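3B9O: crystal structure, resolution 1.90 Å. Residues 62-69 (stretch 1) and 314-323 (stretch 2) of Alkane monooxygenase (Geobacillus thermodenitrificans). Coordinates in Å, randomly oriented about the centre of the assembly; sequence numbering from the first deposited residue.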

# COMPACT_ATOMS: atom_id res chain seq x y z
N ILE A 62 -13.21 -0.87 -12.39
CA ILE A 62 -13.52 0.44 -12.91
C ILE A 62 -14.57 1.02 -12.00
O ILE A 62 -15.43 0.30 -11.50
CB ILE A 62 -14.00 0.37 -14.40
CG1 ILE A 62 -12.86 -0.18 -15.30
CG2 ILE A 62 -14.51 1.75 -14.90
CD1 ILE A 62 -13.27 -0.64 -16.76
N TYR A 63 -14.44 2.32 -11.77
CA TYR A 63 -15.33 3.10 -10.94
C TYR A 63 -16.60 3.47 -11.73
O TYR A 63 -16.68 4.54 -12.29
CB TYR A 63 -14.59 4.35 -10.48
CG TYR A 63 -13.59 4.03 -9.39
CD1 TYR A 63 -13.92 4.21 -8.05
CD2 TYR A 63 -12.34 3.50 -9.71
CE1 TYR A 63 -13.01 3.90 -7.04
CE2 TYR A 63 -11.42 3.18 -8.70
CZ TYR A 63 -11.77 3.36 -7.38
OH TYR A 63 -10.88 3.07 -6.40
N ASP A 64 -17.54 2.54 -11.75
CA ASP A 64 -18.74 2.67 -12.61
C ASP A 64 -19.99 2.61 -11.75
O ASP A 64 -21.04 2.18 -12.23
CB ASP A 64 -18.75 1.58 -13.70
CG ASP A 64 -18.76 0.17 -13.12
OD1 ASP A 64 -18.88 0.03 -11.88
OD2 ASP A 64 -18.62 -0.80 -13.91
N VAL A 65 -19.88 3.00 -10.49
CA VAL A 65 -21.02 2.89 -9.58
C VAL A 65 -21.81 4.19 -9.62
O VAL A 65 -23.03 4.18 -9.84
CB VAL A 65 -20.60 2.49 -8.13
CG1 VAL A 65 -21.77 2.69 -7.15
CG2 VAL A 65 -20.11 1.03 -8.10
N TYR A 66 -21.10 5.31 -9.43
CA TYR A 66 -21.74 6.61 -9.46
C TYR A 66 -22.35 6.89 -10.86
O TYR A 66 -21.68 6.74 -11.90
CB TYR A 66 -20.76 7.68 -9.01
CG TYR A 66 -21.25 9.11 -9.14
CD1 TYR A 66 -22.28 9.60 -8.33
CD2 TYR A 66 -20.69 9.97 -10.08
CE1 TYR A 66 -22.72 10.91 -8.45
CE2 TYR A 66 -21.12 11.27 -10.21
CZ TYR A 66 -22.15 11.74 -9.40
OH TYR A 66 -22.56 13.05 -9.52
N ARG A 67 -23.64 7.26 -10.85
CA ARG A 67 -24.49 7.40 -12.04
C ARG A 67 -24.54 6.16 -12.93
O ARG A 67 -24.80 6.27 -14.14
CB ARG A 67 -24.13 8.66 -12.84
CG ARG A 67 -24.08 9.92 -11.94
CD ARG A 67 -23.65 11.15 -12.66
NE ARG A 67 -24.53 11.42 -13.79
CZ ARG A 67 -25.40 12.44 -13.87
NH1 ARG A 67 -25.51 13.33 -12.88
NH2 ARG A 67 -26.14 12.56 -14.97
N GLN A 68 -24.28 5.00 -12.34
CA GLN A 68 -24.41 3.71 -13.02
C GLN A 68 -23.52 3.52 -14.27
O GLN A 68 -23.76 2.65 -15.11
CB GLN A 68 -25.91 3.46 -13.32
CG GLN A 68 -26.75 3.38 -12.03
CD GLN A 68 -26.16 2.38 -11.03
OE1 GLN A 68 -25.85 2.73 -9.88
NE2 GLN A 68 -25.98 1.14 -11.48
N SER A 69 -22.48 4.33 -14.38
CA SER A 69 -21.66 4.36 -15.56
C SER A 69 -20.23 4.70 -15.16
O SER A 69 -20.00 5.45 -14.21
CB SER A 69 -22.20 5.43 -16.51
OG SER A 69 -21.36 5.59 -17.61
N GLY A 314 -17.41 3.75 -6.30
CA GLY A 314 -16.64 2.52 -6.38
C GLY A 314 -16.19 2.03 -5.02
O GLY A 314 -16.31 0.85 -4.71
N GLY A 315 -15.66 2.93 -4.19
CA GLY A 315 -15.14 2.56 -2.85
C GLY A 315 -16.18 2.07 -1.84
O GLY A 315 -15.89 1.16 -1.07
N THR A 316 -17.37 2.68 -1.86
CA THR A 316 -18.47 2.37 -0.92
C THR A 316 -19.57 1.49 -1.50
O THR A 316 -20.23 0.71 -0.79
CB THR A 316 -19.09 3.66 -0.33
OG1 THR A 316 -19.83 4.36 -1.35
CG2 THR A 316 -18.00 4.58 0.26
N GLY A 317 -19.76 1.57 -2.82
CA GLY A 317 -20.86 0.84 -3.44
C GLY A 317 -22.14 1.67 -3.53
O GLY A 317 -23.10 1.24 -4.16
N TYR A 318 -22.11 2.86 -2.92
CA TYR A 318 -23.23 3.83 -2.92
C TYR A 318 -23.13 4.81 -4.09
O TYR A 318 -22.16 5.60 -4.19
CB TYR A 318 -23.32 4.62 -1.60
CG TYR A 318 -23.77 3.76 -0.44
CD1 TYR A 318 -22.84 3.19 0.44
CD2 TYR A 318 -25.14 3.49 -0.22
CE1 TYR A 318 -23.25 2.37 1.50
CE2 TYR A 318 -25.57 2.67 0.83
CZ TYR A 318 -24.62 2.12 1.69
OH TYR A 318 -25.03 1.31 2.73
N ASP A 319 -24.15 4.75 -4.95
CA ASP A 319 -24.33 5.72 -6.01
C ASP A 319 -25.18 6.90 -5.52
O ASP A 319 -26.41 6.81 -5.51
CB ASP A 319 -25.00 5.06 -7.23
CG ASP A 319 -25.33 6.05 -8.32
OD1 ASP A 319 -25.00 7.24 -8.18
OD2 ASP A 319 -25.93 5.66 -9.34
N LEU A 320 -24.53 8.01 -5.15
CA LEU A 320 -25.25 9.15 -4.53
C LEU A 320 -26.18 9.95 -5.45
O LEU A 320 -26.90 10.85 -4.98
CB LEU A 320 -24.27 10.13 -3.86
CG LEU A 320 -23.36 9.58 -2.76
CD1 LEU A 320 -22.53 10.69 -2.13
CD2 LEU A 320 -24.18 8.83 -1.69
N SER A 321 -26.15 9.64 -6.75
CA SER A 321 -26.96 10.38 -7.73
C SER A 321 -28.38 9.90 -7.56
O SER A 321 -29.33 10.62 -7.89
CB SER A 321 -26.47 10.12 -9.16
OG SER A 321 -26.83 8.82 -9.57
N LYS A 322 -28.47 8.66 -7.06
CA LYS A 322 -29.69 7.95 -6.70
C LYS A 322 -30.36 8.39 -5.39
O LYS A 322 -31.21 7.65 -4.87
CB LYS A 322 -29.37 6.47 -6.50
CG LYS A 322 -29.16 5.68 -7.76
CD LYS A 322 -29.64 4.26 -7.58
CE LYS A 322 -28.60 3.38 -6.92
NZ LYS A 322 -28.60 2.02 -7.55
N TYR A 323 -29.97 9.54 -4.84
CA TYR A 323 -30.40 9.91 -3.50
C TYR A 323 -30.86 11.35 -3.48
O TYR A 323 -30.25 12.21 -4.11
CB TYR A 323 -29.27 9.69 -2.45
CG TYR A 323 -28.99 8.25 -2.04
CD1 TYR A 323 -29.54 7.71 -0.88
CD2 TYR A 323 -28.17 7.42 -2.82
CE1 TYR A 323 -29.29 6.38 -0.51
CE2 TYR A 323 -27.92 6.09 -2.46
CZ TYR A 323 -28.47 5.59 -1.31
OH TYR A 323 -28.23 4.28 -0.95

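Residues 62-69, which form no regular helix or strand, lie against residues 314-323, the end of a helix followed by a loop with a short 3-10 segment at Leu320 and Ser321. The backbones approach closely at two places, with CA-CA distances of 4.8 Å for Tyr63 and Gly314 and 4.4 Å for Tyr66 and Asp319, and the contact buries 479 Å² counted over both sides. The hydrogen bond that the geometry establishes between the stretches runs from Arg67 N to Asp319 OD1, 3.0 Å, with an N-H...acceptor angle of 162°. Asp319 points toward stretch 1, and its OD1 also accepts from Ser321 N (3.0 Å) and Ser321 OG (2.8 Å), so one carboxylate oxygen ties the 3-10 segment to the backbone of the other stretch. Within stretch 1, Gln68 N donates to Val65 O at 2.9 Å, closing a turn beside the Asp319 carboxylate. Val65 O lies 3.3 Å from Asp319 OD2, but both are acceptors and no bond forms. The Gln68 amide is probably turned over in the model, leaving its polar partners open.

Nonpolar packing depends on glycine at the helix end. The Tyr63 ring meets the backbone there obliquely, CD1 3.6 Å from Gly314 CA; a CB on Gly314 would fall 2.2 Å from Tyr63 CD1, a clash. Val65 points toward stretch 2, placing CG1 3.6 Å from Gly317 O and 4.0 Å from Asp319 CB. Gly317 leaves the helix with a positive phi of 91°, where a CB would jam against the preceding carbonyl oxygen. Tyr66, chi1 t, brings CD1 within 3.6 Å of Asp319 OD1 and CE1 within 3.9 Å of Ser321 CB, while Leu320 N sits at the ring edge. Beside it, the aliphatic part of Arg67 packs on the same serine, CG 3.7 Å from Ser321 CB.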